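Local coordinates for mobilization protein A (Pseudomonas aeruginosa, PDB 2NS6) that nicks one strand of plasmid DNA at the transfer origin, with the aid of a divalent metal, to start its conjugative transfer, at residues 41-46 and 105-110; 72-77 and 120-125; 100-105 and 126-131; 3-8 and 166-171; 80-85 and 178-183. One frame throughout, in Å; residues are numbered along the deposited sequence.

Contact 1. Residues 41-46 and 105-110. With MN (manganese (II) ion), chain C.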
# COMPACT_ATOMS: atom_id res chain seq x y z
N ALA A 41 9.48 5.53 4.05
CA ALA A 41 8.93 4.26 3.60
C ALA A 41 8.46 3.48 4.82
O ALA A 41 9.05 3.58 5.89
CB ALA A 41 9.99 3.47 2.85
N GLU A 42 7.38 2.72 4.66
CA GLU A 42 6.83 1.89 5.73
C GLU A 42 5.84 0.88 5.16
O GLU A 42 5.22 1.11 4.12
CB GLU A 42 6.11 2.75 6.79
CG GLU A 42 4.82 3.42 6.30
CD GLU A 42 3.96 3.97 7.44
OE1 GLU A 42 3.02 3.27 7.88
OE2 GLU A 42 4.22 5.10 7.89
N SER A 43 5.72 -0.26 5.83
CA SER A 43 4.77 -1.29 5.43
C SER A 43 4.06 -1.67 6.72
O SER A 43 4.48 -1.25 7.80
CB SER A 43 5.50 -2.52 4.85
OG SER A 43 6.20 -2.20 3.67
N GLY A 44 2.98 -2.43 6.61
CA GLY A 44 2.25 -2.84 7.80
C GLY A 44 1.41 -4.07 7.53
O GLY A 44 1.32 -4.52 6.39
N HIS A 45 0.81 -4.63 8.58
CA HIS A 45 -0.05 -5.80 8.44
C HIS A 45 0.58 -7.02 7.78
O HIS A 45 -0.14 -7.86 7.24
CB HIS A 45 -1.31 -5.42 7.66
CG HIS A 45 -2.02 -4.23 8.22
ND1 HIS A 45 -2.62 -3.28 7.42
CD2 HIS A 45 -2.21 -3.81 9.49
CE1 HIS A 45 -3.14 -2.33 8.18
NE2 HIS A 45 -2.90 -2.63 9.44
N MET A 46 1.91 -7.12 7.81
CA MET A 46 2.59 -8.26 7.20
C MET A 46 2.47 -9.54 8.03
O MET A 46 2.65 -9.53 9.25
CB MET A 46 4.08 -7.94 7.00
CG MET A 46 4.36 -6.92 5.93
SD MET A 46 3.78 -7.44 4.30
CE MET A 46 3.95 -5.91 3.39
N PRO A 105 -2.10 -6.19 4.00
CA PRO A 105 -0.67 -5.86 3.97
C PRO A 105 -0.47 -4.71 2.98
O PRO A 105 -1.18 -4.63 1.97
CB PRO A 105 -0.02 -7.15 3.50
CG PRO A 105 -0.96 -8.22 4.04
CD PRO A 105 -2.31 -7.63 3.73
N TYR A 106 0.48 -3.83 3.27
CA TYR A 106 0.74 -2.71 2.38
C TYR A 106 2.15 -2.23 2.56
O TYR A 106 2.81 -2.55 3.55
CB TYR A 106 -0.22 -1.54 2.68
CG TYR A 106 0.13 -0.77 3.94
CD1 TYR A 106 1.08 0.25 3.92
CD2 TYR A 106 -0.46 -1.10 5.16
CE1 TYR A 106 1.44 0.93 5.10
CE2 TYR A 106 -0.11 -0.43 6.33
CZ TYR A 106 0.83 0.57 6.30
OH TYR A 106 1.18 1.20 7.47
N THR A 107 2.61 -1.45 1.58
CA THR A 107 3.92 -0.84 1.59
C THR A 107 3.70 0.53 0.97
O THR A 107 3.03 0.66 -0.06
CB THR A 107 4.96 -1.62 0.74
OG1 THR A 107 5.22 -2.89 1.35
CG2 THR A 107 6.26 -0.84 0.64
N LEU A 108 4.22 1.57 1.61
CA LEU A 108 4.06 2.91 1.09
C LEU A 108 5.39 3.63 1.14
O LEU A 108 6.26 3.32 1.95
CB LEU A 108 3.03 3.70 1.90
CG LEU A 108 3.37 4.19 3.30
CD1 LEU A 108 4.07 5.53 3.23
CD2 LEU A 108 2.09 4.33 4.12
N ALA A 109 5.55 4.61 0.26
CA ALA A 109 6.77 5.37 0.24
C ALA A 109 6.39 6.80 -0.11
O ALA A 109 5.44 7.04 -0.87
CB ALA A 109 7.72 4.78 -0.82
N ILE A 110 7.11 7.75 0.47
CA ILE A 110 6.87 9.17 0.19
C ILE A 110 8.04 9.62 -0.69
O ILE A 110 9.19 9.32 -0.40
CB ILE A 110 6.88 10.02 1.50
CG1 ILE A 110 5.58 9.79 2.29
CG2 ILE A 110 7.05 11.51 1.16
CD1 ILE A 110 5.55 10.45 3.67
MN MN C . -3.40 -1.61 11.54
O HOH W 1 -5.87 -1.81 11.90

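Contact 2. Residues 72-77 and 120-125. With MN (manganese (II) ion), chain B.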
# COMPACT_ATOMS: atom_id res chain seq x y z
N LYS A 72 -3.10 -3.23 -5.38
CA LYS A 72 -3.82 -2.05 -5.83
C LYS A 72 -2.89 -0.88 -5.49
O LYS A 72 -2.63 -0.60 -4.31
CB LYS A 72 -5.13 -1.91 -5.05
CG LYS A 72 -6.01 -0.72 -5.45
CD LYS A 72 -6.59 -0.88 -6.84
CE LYS A 72 -7.58 0.23 -7.18
NZ LYS A 72 -8.85 0.08 -6.41
N GLU A 73 -2.38 -0.22 -6.52
CA GLU A 73 -1.47 0.90 -6.34
C GLU A 73 -2.23 2.22 -6.28
O GLU A 73 -3.01 2.53 -7.18
CB GLU A 73 -0.47 0.94 -7.49
CG GLU A 73 0.40 2.19 -7.53
CD GLU A 73 1.51 2.07 -8.55
OE1 GLU A 73 1.21 1.75 -9.72
OE2 GLU A 73 2.69 2.29 -8.18
N VAL A 74 -2.00 2.98 -5.23
CA VAL A 74 -2.65 4.27 -5.07
C VAL A 74 -1.59 5.36 -5.03
O VAL A 74 -0.52 5.17 -4.43
CB VAL A 74 -3.48 4.31 -3.77
CG1 VAL A 74 -4.22 5.64 -3.67
CG2 VAL A 74 -4.47 3.15 -3.73
N GLU A 75 -1.87 6.48 -5.68
CA GLU A 75 -0.93 7.61 -5.70
C GLU A 75 -1.63 8.91 -5.36
O GLU A 75 -2.68 9.23 -5.93
CB GLU A 75 -0.27 7.76 -7.08
CG GLU A 75 0.96 8.67 -7.04
CD GLU A 75 1.66 8.78 -8.38
OE1 GLU A 75 1.77 7.76 -9.09
OE2 GLU A 75 2.14 9.89 -8.71
N PHE A 76 -1.06 9.67 -4.43
CA PHE A 76 -1.67 10.93 -4.03
C PHE A 76 -0.63 12.00 -3.70
O PHE A 76 0.40 11.71 -3.10
CB PHE A 76 -2.62 10.72 -2.85
CG PHE A 76 -2.07 9.84 -1.76
CD1 PHE A 76 -2.01 8.46 -1.91
CD2 PHE A 76 -1.59 10.40 -0.58
CE1 PHE A 76 -1.49 7.65 -0.90
CE2 PHE A 76 -1.08 9.60 0.44
CZ PHE A 76 -1.02 8.22 0.28
N ALA A 77 -0.91 13.23 -4.09
CA ALA A 77 -0.01 14.35 -3.83
C ALA A 77 -0.11 14.74 -2.36
O ALA A 77 -1.17 14.60 -1.74
CB ALA A 77 -0.38 15.54 -4.72
N CYS A 120 2.95 10.41 -2.53
CA CYS A 120 3.03 9.11 -1.89
C CYS A 120 2.57 7.95 -2.76
O CYS A 120 1.51 8.02 -3.39
CB CYS A 120 2.19 9.14 -0.60
SG CYS A 120 2.17 7.58 0.30
N HIS A 121 3.37 6.89 -2.81
CA HIS A 121 3.00 5.70 -3.59
C HIS A 121 2.60 4.67 -2.54
O HIS A 121 3.32 4.45 -1.57
CB HIS A 121 4.19 5.17 -4.39
CG HIS A 121 4.58 6.04 -5.55
ND1 HIS A 121 4.05 5.88 -6.81
CD2 HIS A 121 5.44 7.08 -5.63
CE1 HIS A 121 4.57 6.78 -7.62
NE2 HIS A 121 5.42 7.52 -6.93
N LEU A 122 1.44 4.03 -2.72
CA LEU A 122 0.99 3.06 -1.74
C LEU A 122 0.42 1.82 -2.42
O LEU A 122 -0.54 1.91 -3.18
CB LEU A 122 -0.06 3.71 -0.82
CG LEU A 122 -0.79 3.00 0.33
CD1 LEU A 122 -2.13 2.56 -0.17
CD2 LEU A 122 0.01 1.85 0.90
N MET A 123 1.04 0.68 -2.17
CA MET A 123 0.54 -0.55 -2.76
C MET A 123 -0.14 -1.37 -1.68
O MET A 123 0.41 -1.58 -0.59
CB MET A 123 1.66 -1.33 -3.47
CG MET A 123 3.00 -1.34 -2.78
SD MET A 123 4.40 -1.78 -3.92
CE MET A 123 4.08 -3.55 -4.24
N ILE A 124 -1.35 -1.80 -1.99
CA ILE A 124 -2.18 -2.57 -1.07
C ILE A 124 -2.48 -3.96 -1.59
O ILE A 124 -2.94 -4.12 -2.72
CB ILE A 124 -3.53 -1.88 -0.87
CG1 ILE A 124 -3.30 -0.40 -0.55
CG2 ILE A 124 -4.31 -2.57 0.24
CD1 ILE A 124 -4.59 0.36 -0.33
N SER A 125 -2.20 -4.96 -0.76
CA SER A 125 -2.46 -6.35 -1.11
C SER A 125 -3.89 -6.63 -0.67
O SER A 125 -4.25 -6.38 0.48
CB SER A 125 -1.50 -7.27 -0.36
OG SER A 125 -1.92 -8.62 -0.46
MN MN B . 7.28 8.95 -7.35
O HOH W 2 9.05 10.40 -7.98

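Contact 3. Residues 100-105 and 126-131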
# COMPACT_ATOMS: atom_id res chain seq x y z
N GLY A 100 -6.56 -0.62 7.48
CA GLY A 100 -6.67 -0.93 8.90
C GLY A 100 -7.79 -1.82 9.40
O GLY A 100 -7.60 -2.58 10.36
N ALA A 101 -8.95 -1.73 8.77
CA ALA A 101 -10.09 -2.53 9.17
C ALA A 101 -9.80 -4.02 8.97
O ALA A 101 -9.88 -4.81 9.90
CB ALA A 101 -11.31 -2.13 8.36
N GLU A 102 -9.43 -4.38 7.74
CA GLU A 102 -9.16 -5.77 7.38
C GLU A 102 -7.70 -6.17 7.40
O GLU A 102 -7.35 -7.25 6.91
CB GLU A 102 -9.73 -6.04 5.98
CG GLU A 102 -11.21 -5.73 5.86
CD GLU A 102 -11.79 -6.16 4.54
OE1 GLU A 102 -11.58 -5.47 3.52
OE2 GLU A 102 -12.46 -7.21 4.51
N ARG A 103 -6.85 -5.32 7.96
CA ARG A 103 -5.41 -5.56 8.03
C ARG A 103 -4.83 -6.08 6.73
O ARG A 103 -4.27 -7.18 6.67
CB ARG A 103 -5.07 -6.49 9.18
CG ARG A 103 -5.26 -5.82 10.50
CD ARG A 103 -4.70 -6.64 11.62
NE ARG A 103 -4.77 -5.93 12.88
CZ ARG A 103 -5.05 -6.51 14.04
NH1 ARG A 103 -5.29 -7.82 14.07
NH2 ARG A 103 -5.10 -5.79 15.15
N LEU A 104 -4.97 -5.27 5.69
CA LEU A 104 -4.45 -5.59 4.37
C LEU A 104 -2.97 -5.23 4.35
O LEU A 104 -2.59 -4.10 4.67
CB LEU A 104 -5.19 -4.78 3.30
CG LEU A 104 -6.72 -4.86 3.31
CD1 LEU A 104 -7.31 -3.87 2.31
CD2 LEU A 104 -7.17 -6.27 3.00
N PRO A 105 -2.10 -6.19 4.00
CA PRO A 105 -0.67 -5.86 3.97
C PRO A 105 -0.47 -4.71 2.98
O PRO A 105 -1.18 -4.63 1.97
CB PRO A 105 -0.02 -7.15 3.50
CG PRO A 105 -0.96 -8.22 4.04
CD PRO A 105 -2.31 -7.63 3.73
N GLU A 126 -4.70 -7.15 -1.58
CA GLU A 126 -6.09 -7.45 -1.26
C GLU A 126 -6.30 -8.80 -0.60
O GLU A 126 -7.13 -9.60 -1.03
CB GLU A 126 -6.95 -7.33 -2.53
CG GLU A 126 -7.13 -5.90 -2.99
CD GLU A 126 -7.55 -5.82 -4.44
OE1 GLU A 126 -8.57 -5.16 -4.74
OE2 GLU A 126 -6.85 -6.42 -5.29
N ARG A 127 -5.52 -9.04 0.45
CA ARG A 127 -5.58 -10.27 1.24
C ARG A 127 -5.79 -9.85 2.68
O ARG A 127 -5.09 -8.98 3.19
CB ARG A 127 -4.27 -11.05 1.12
CG ARG A 127 -4.00 -11.60 -0.27
CD ARG A 127 -4.78 -12.90 -0.50
NE ARG A 127 -4.68 -13.37 -1.88
CZ ARG A 127 -5.03 -14.59 -2.27
NH1 ARG A 127 -5.51 -15.46 -1.39
NH2 ARG A 127 -4.92 -14.94 -3.54
N ILE A 128 -6.77 -10.46 3.33
CA ILE A 128 -7.10 -10.15 4.70
C ILE A 128 -6.21 -10.88 5.69
O ILE A 128 -6.21 -12.12 5.75
CB ILE A 128 -8.57 -10.51 4.98
CG1 ILE A 128 -9.47 -9.76 3.99
CG2 ILE A 128 -8.94 -10.20 6.42
CD1 ILE A 128 -10.92 -10.20 3.99
N ASN A 129 -5.46 -10.13 6.49
CA ASN A 129 -4.61 -10.79 7.47
C ASN A 129 -5.45 -11.08 8.71
O ASN A 129 -5.75 -10.19 9.50
CB ASN A 129 -3.42 -9.92 7.86
CG ASN A 129 -2.41 -10.68 8.70
OD1 ASN A 129 -2.74 -11.69 9.32
ND2 ASN A 129 -1.18 -10.19 8.73
N ASP A 130 -5.83 -12.35 8.85
CA ASP A 130 -6.65 -12.79 9.98
C ASP A 130 -5.80 -13.23 11.18
O ASP A 130 -6.34 -13.77 12.15
CB ASP A 130 -7.57 -13.93 9.56
CG ASP A 130 -6.84 -15.02 8.80
OD1 ASP A 130 -5.60 -15.11 8.91
OD2 ASP A 130 -7.50 -15.80 8.08
N GLY A 131 -4.49 -13.01 11.11
CA GLY A 131 -3.63 -13.40 12.21
C GLY A 131 -3.28 -14.88 12.24
O GLY A 131 -2.62 -15.34 13.16
O HOH W 3 -4.93 -9.97 12.31

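Contact 4. Residues 3-8 and 166-171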
# COMPACT_ATOMS: atom_id res chain seq x y z
N TYR A 3 -5.67 17.85 -3.71
CA TYR A 3 -4.52 16.97 -3.76
C TYR A 3 -4.98 15.72 -4.48
O TYR A 3 -5.48 14.78 -3.86
CB TYR A 3 -4.02 16.66 -2.34
CG TYR A 3 -3.64 17.92 -1.60
CD1 TYR A 3 -4.50 18.47 -0.64
CD2 TYR A 3 -2.47 18.61 -1.92
CE1 TYR A 3 -4.21 19.69 -0.04
CE2 TYR A 3 -2.17 19.84 -1.32
CZ TYR A 3 -3.05 20.37 -0.39
OH TYR A 3 -2.79 21.60 0.19
N HIS A 4 -4.82 15.73 -5.80
CA HIS A 4 -5.25 14.65 -6.66
C HIS A 4 -4.77 13.27 -6.24
O HIS A 4 -3.67 13.10 -5.72
CB HIS A 4 -4.80 14.95 -8.10
CG HIS A 4 -5.48 14.09 -9.12
ND1 HIS A 4 -6.83 13.78 -9.06
CD2 HIS A 4 -5.01 13.51 -10.25
CE1 HIS A 4 -7.15 13.03 -10.10
NE2 HIS A 4 -6.07 12.85 -10.84
N LEU A 5 -5.63 12.28 -6.46
CA LEU A 5 -5.34 10.89 -6.12
C LEU A 5 -5.82 9.99 -7.25
O LEU A 5 -6.92 10.17 -7.77
CB LEU A 5 -6.04 10.52 -4.81
CG LEU A 5 -5.94 9.08 -4.30
CD1 LEU A 5 -6.11 9.07 -2.78
CD2 LEU A 5 -7.01 8.21 -4.96
N THR A 6 -4.99 9.02 -7.64
CA THR A 6 -5.36 8.09 -8.70
C THR A 6 -5.13 6.68 -8.18
O THR A 6 -4.61 6.50 -7.08
CB THR A 6 -4.49 8.28 -9.96
OG1 THR A 6 -3.11 8.09 -9.62
CG2 THR A 6 -4.66 9.69 -10.53
N ALA A 7 -5.51 5.68 -8.96
CA ALA A 7 -5.34 4.30 -8.53
C ALA A 7 -5.42 3.32 -9.70
O ALA A 7 -6.08 3.59 -10.69
CB ALA A 7 -6.40 3.95 -7.50
N LYS A 8 -4.73 2.19 -9.56
CA LYS A 8 -4.73 1.15 -10.59
C LYS A 8 -4.29 -0.19 -9.98
O LYS A 8 -3.59 -0.21 -8.97
CB LYS A 8 -3.80 1.53 -11.74
CG LYS A 8 -2.39 1.88 -11.31
CD LYS A 8 -1.45 1.96 -12.51
CE LYS A 8 -1.95 2.96 -13.53
NZ LYS A 8 -2.18 4.29 -12.91
N GLU A 166 -13.90 7.66 -5.90
CA GLU A 166 -14.28 8.97 -5.40
C GLU A 166 -14.38 8.98 -3.87
O GLU A 166 -14.02 9.96 -3.23
CB GLU A 166 -15.59 9.42 -6.05
CG GLU A 166 -15.43 9.61 -7.56
CD GLU A 166 -14.49 10.77 -7.90
OE1 GLU A 166 -13.87 10.74 -8.98
OE2 GLU A 166 -14.38 11.71 -7.08
N GLN A 167 -14.86 7.88 -3.30
CA GLN A 167 -14.96 7.77 -1.86
C GLN A 167 -13.57 7.88 -1.25
O GLN A 167 -13.38 8.44 -0.17
CB GLN A 167 -15.58 6.43 -1.46
CG GLN A 167 -17.08 6.48 -1.19
CD GLN A 167 -17.70 5.09 -1.16
OE1 GLN A 167 -17.06 4.12 -0.72
NE2 GLN A 167 -18.95 4.99 -1.61
N THR A 168 -12.57 7.33 -1.94
CA THR A 168 -11.21 7.38 -1.43
C THR A 168 -10.69 8.81 -1.56
O THR A 168 -10.02 9.33 -0.66
CB THR A 168 -10.33 6.38 -2.20
OG1 THR A 168 -10.88 5.06 -2.04
CG2 THR A 168 -8.90 6.38 -1.67
N ARG A 169 -11.04 9.46 -2.66
CA ARG A 169 -10.64 10.84 -2.89
C ARG A 169 -11.25 11.75 -1.83
O ARG A 169 -10.59 12.65 -1.32
CB ARG A 169 -11.08 11.27 -4.29
CG ARG A 169 -10.20 10.69 -5.36
CD ARG A 169 -10.72 10.98 -6.75
NE ARG A 169 -9.73 10.59 -7.74
CZ ARG A 169 -9.93 10.62 -9.06
NH1 ARG A 169 -11.10 11.03 -9.54
NH2 ARG A 169 -8.96 10.25 -9.88
N GLU A 170 -12.51 11.51 -1.49
CA GLU A 170 -13.16 12.32 -0.47
C GLU A 170 -12.51 12.05 0.88
O GLU A 170 -12.37 12.94 1.71
CB GLU A 170 -14.65 11.99 -0.37
CG GLU A 170 -15.40 12.85 0.63
CD GLU A 170 -16.84 12.44 0.81
OE1 GLU A 170 -17.57 13.15 1.54
OE2 GLU A 170 -17.25 11.42 0.22
N ALA A 171 -12.11 10.80 1.09
CA ALA A 171 -11.45 10.41 2.34
C ALA A 171 -10.08 11.08 2.41
O ALA A 171 -9.71 11.64 3.45
CB ALA A 171 -11.32 8.90 2.41

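Contact 5. Residues 80-85 and 178-183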
# COMPACT_ATOMS: atom_id res chain seq x y z
N VAL A 80 2.39 20.69 0.26
CA VAL A 80 3.75 21.21 0.38
C VAL A 80 4.02 22.04 1.63
O VAL A 80 5.16 22.15 2.06
CB VAL A 80 4.15 22.09 -0.84
CG1 VAL A 80 4.64 21.21 -1.99
CG2 VAL A 80 2.97 22.94 -1.28
N GLU A 81 2.97 22.61 2.20
CA GLU A 81 3.11 23.44 3.40
C GLU A 81 3.50 22.61 4.62
O GLU A 81 4.19 23.09 5.52
CB GLU A 81 1.80 24.17 3.71
CG GLU A 81 1.16 24.92 2.53
CD GLU A 81 -0.08 24.22 2.00
OE1 GLU A 81 0.04 23.08 1.49
OE2 GLU A 81 -1.18 24.80 2.09
N LEU A 82 3.03 21.36 4.65
CA LEU A 82 3.29 20.45 5.76
C LEU A 82 4.78 20.10 5.89
O LEU A 82 5.50 20.06 4.90
CB LEU A 82 2.45 19.18 5.57
CG LEU A 82 1.20 18.94 6.44
CD1 LEU A 82 0.44 20.22 6.69
CD2 LEU A 82 0.32 17.89 5.76
N THR A 83 5.23 19.89 7.12
CA THR A 83 6.62 19.51 7.33
C THR A 83 6.72 18.03 7.01
O THR A 83 5.70 17.36 6.87
CB THR A 83 7.07 19.72 8.79
OG1 THR A 83 6.38 18.79 9.64
CG2 THR A 83 6.76 21.14 9.25
N LEU A 84 7.94 17.52 6.90
CA LEU A 84 8.13 16.12 6.59
C LEU A 84 7.47 15.22 7.64
O LEU A 84 6.80 14.24 7.29
CB LEU A 84 9.62 15.80 6.46
CG LEU A 84 9.98 14.32 6.30
CD1 LEU A 84 9.25 13.74 5.09
CD2 LEU A 84 11.48 14.16 6.15
N ASP A 85 7.65 15.54 8.92
CA ASP A 85 7.03 14.73 9.97
C ASP A 85 5.51 14.73 9.83
O ASP A 85 4.86 13.70 10.01
CB ASP A 85 7.41 15.26 11.36
CG ASP A 85 8.88 15.09 11.67
OD1 ASP A 85 9.54 14.25 11.01
OD2 ASP A 85 9.38 15.78 12.59
N ARG A 178 -7.86 18.07 7.25
CA ARG A 178 -7.76 18.00 8.71
C ARG A 178 -6.32 18.26 9.15
O ARG A 178 -6.08 19.06 10.06
CB ARG A 178 -8.20 16.61 9.19
CG ARG A 178 -8.21 16.47 10.70
CD ARG A 178 -7.77 15.07 11.14
NE ARG A 178 -6.38 14.79 10.76
CZ ARG A 178 -6.01 14.24 9.61
NH1 ARG A 178 -4.73 14.03 9.35
NH2 ARG A 178 -6.93 13.87 8.73
N ALA A 179 -5.36 17.60 8.52
CA ALA A 179 -3.95 17.75 8.87
C ALA A 179 -3.46 19.18 8.68
O ALA A 179 -2.62 19.67 9.44
CB ALA A 179 -3.10 16.81 8.02
N LEU A 180 -3.98 19.84 7.65
CA LEU A 180 -3.61 21.22 7.35
C LEU A 180 -4.04 22.19 8.44
O LEU A 180 -3.23 22.97 8.93
CB LEU A 180 -4.20 21.64 6.01
CG LEU A 180 -3.42 21.16 4.78
CD1 LEU A 180 -4.19 21.47 3.49
CD2 LEU A 180 -2.07 21.85 4.78
N GLU A 181 -5.31 22.12 8.83
CA GLU A 181 -5.79 23.05 9.85
C GLU A 181 -5.12 22.86 11.21
O GLU A 181 -4.75 23.84 11.85
CB GLU A 181 -7.31 22.99 9.99
CG GLU A 181 -7.87 21.71 10.55
CD GLU A 181 -9.31 21.88 11.04
OE1 GLU A 181 -9.54 22.70 11.96
OE2 GLU A 181 -10.21 21.19 10.50
N ARG A 182 -4.94 21.62 11.66
CA ARG A 182 -4.30 21.45 12.96
C ARG A 182 -2.80 21.72 12.86
O ARG A 182 -2.08 21.64 13.85
CB ARG A 182 -4.55 20.06 13.54
CG ARG A 182 -3.71 18.96 12.95
CD ARG A 182 -3.57 17.85 13.98
NE ARG A 182 -3.38 16.57 13.33
CZ ARG A 182 -4.32 15.96 12.62
NH1 ARG A 182 -5.51 16.51 12.49
NH2 ARG A 182 -4.06 14.80 12.04
N ALA A 183 -2.34 22.05 11.66
CA ALA A 183 -0.93 22.38 11.47
C ALA A 183 -0.81 23.90 11.39
O ALA A 183 0.28 24.43 11.17
CB ALA A 183 -0.41 21.73 10.18

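Contact 1. Residues 41-46 and 105-110
E42 and G44, near the end of an outermost strand, 38-44, of the five-stranded antiparallel relaxase sheet, make hydrogen-bonded pairs with L108 and Y106 of strand 106-113. A41 and S43 take the non-hydrogen-bonded positions opposite A109 and T107. The strands bond tightly where L108 N reaches E42 O at 2.7 Å, nearly straight at 166°, and less so at Y106 N and G44 O, a weak bond of 3.3 Å. The Y106 ring lies against G44 of the neighbouring strand: CG is wedged between its own backbone N and carbonyl carbon (chi1 75°), and G44 N sits 3.6 Å above the ring plane, over its centre. G44, having no side chain, lets the ring lie there. At the ring's edge Y106 OH donates to the anti lone pair of E42 OE1 at 2.8 Å. The other oxygen, E42 OE2, is held by S92 and H40, and the stem of E42 packs on L108, CG to CG 3.4 Å. Among the residues of the opposite surface, S43 OG and T107 OG1 share a 2.6 Å hydrogen bond, and W57 NE1 also bonds the threonine oxygen. Past the strand end, M46 SD rests on P105 CB, while the Y106 edge is turned toward the H45 ring in an offset edge-to-face pair, planes 74° apart. H45 NE2 binds manganese at 2.4 Å, a site that Q96 and a water also serve. Because H45 ND1 donates to the carbonyl of L104, the imidazole rotation is fixed and NE2 is left to offer its lone pair to the metal.

Contact 2. Residues 72-77 and 120-125
V74 N donates to L122 O at 2.7 Å, the shortest of six backbone hydrogen bonds that join antiparallel strands 71-77 and 117-124 in the middle of the sheet. L122 O also receives a CA-H contact from E73, so one carbonyl serves two neighbouring residues. One face of the sheet is largely apolar here, with V74, F76, C120, L122 and I124 beside K72. C120 points its SG anti to its backbone N (chi1 179°), which carries the sulfur to the rim of the F76 ring, 3.3 Å from CZ and oblique to the ring. C120 CB stands over the same ring, 3.7 Å from its centroid, as a CH-pi contact. W172 and F94 meet the F76 ring as well, and L122 CB touches its edge at CE1. The other surface carries E73, E75, H121 and M123. H121 NE2 binds manganese at 2.4 Å, sharing it with H111 and H119: the three-histidine cluster of the relaxase active site. E75 runs alongside the imidazole, its CG above one face near the rim and its OE1 3.3 Å from H121 CE1. E73 extends the same way, but its OE2 is salt-bridged to K21 and stays 4.1 Å from H121 ND1, a buried nitrogen with no partner in the model. E75, lying alongside the ring, may favour the bound cation, while the charge of E73 is offset by K21.

Contact 3. Residues 100-105 and 126-131
R103 and N129 are brought together by the left-handed backbone of R103 (phi 44°, psi 61°), which bends the loop after helix 84-99 so that R103 O meets N129 N at 3.2 Å, the donor well above the carbonyl plane. The same N129 N makes a weak second bond to E102 O at 3.5 Å. N129 holds CG anti to its own backbone N (chi1 -170°), and its OD1 accepts G131 N at 2.8 Å, an Asx turn. Water 3 adds a further link: R103 NH1 donates to it in the guanidinium plane at 2.8 Å, and the water donates to N129 O at 2.9 Å. Farther along, within the two segments R127 O meets carbon, P105 CD at 3.1 Å, with L104 CD2 beside it. I128 CD1 packs against E102 OE2 at 3.4 Å, while E102 OE1 is bonded to T156. The two loops flank the ends of hairpin strands 106-113 and 117-124, and W139 lies against R127 and N129. N129 ND2 bonds the backbone O of H45 and so ties this loop to the main chain of a manganese-binding residue.

Contact 4. Residues 3-8 and 166-171
R169 grips L5 O with two hydrogen bonds from the side of its guanidinium: NE donates at 2.8 Å and NH2 at 2.9 Å, both to this single oxygen. L5 O lies in the guanidinium plane, and NH2 in turn lies in the L5 carbonyl plane, so the flat group is held against rotation. R169 reaches there on a chain extended from CG to NE, with CG beside its own backbone N (chi1 -76°). A salt bridge then takes up the remaining nitrogen, R169 NH1 to E166 OE1 at 2.8 Å one helical turn back, though as a hydrogen bond it is weak. The two bonds to L5 O tie helix 164-181 to strand 5-10, an outermost strand of the antiparallel sheet, on the surface where L5 meets V74 and F76 of the next strand. The apolar contacts are looser. The L5 and T168 side chains cross at about a right angle, CD1 of L5 lying 4.0 Å from CG2 of T168, and L5 CD2 lies 4.1 Å from R169 CG; F94 of helix 84-99 and W172 also pack on L5. T168 OG1 is bonded to W164 O within the helix. Over one face of the guanidinium sits H4 CE1, 3.3 Å from R169 NH2, with ring and guanidinium planes 44° apart.

Contact 5. Residues 80-85 and 178-183
L82 reaches from the loop joining strand 71-77 to helix 84-99 toward the last turn of helix 164-181, closing the far end of the two-helix layer that backs the sheet. CB and CG stand back from the opposing segment. An off-staggered chi1 of -105° sets CG, from which both methyls reach the helix end. CD1 does most of the touching: it meets L180 CD2 at 3.6 Å, A183 CB at 3.9 Å and, more distantly, A179 O. The other methyl, CD2, lies 4.2 Å from A179 CB, so the leucine tip rests on residues from the end of the helix and the turn after it. L82 also packs on Q87 and L90 of helix 84-99, which begins two residues on. Beside it E81 crosses L180 at about a right angle, both carboxylate oxygens 4.1 Å from L180 CD2; Y3 touches both residues. The contact is mainly methyl on methyl, and the polar bonds near it are local to each segment. T83, next after L82, is the N-cap of helix 84-99, its OG1 bonded to Q86 N. A183 is brought round to L82 by the turn in which its N bonds L180 O at 3.0 Å.

Contacts 1, 2 and 4 all reach the one sheet: contact 2 joins inner strands, contact 1 pairs an inner strand with one outermost strand, and contact 4 hangs a helix on the other. Contacts 1 and 2 meet through strands 106-113 and 117-124, and each carries a manganese-binding histidine. Contact 3 continues past the same ends, shares P105 with contact 1 and relies on loop carbonyls and a water. Contacts 4 and 5 both use helix 164-181 and touch through Y3, yet the former is led by an arginine and the latter by methyl groups. Contact 2 is the most buried and central; contact 5 lies farthest out, about 21 Å from the chain centre to its own.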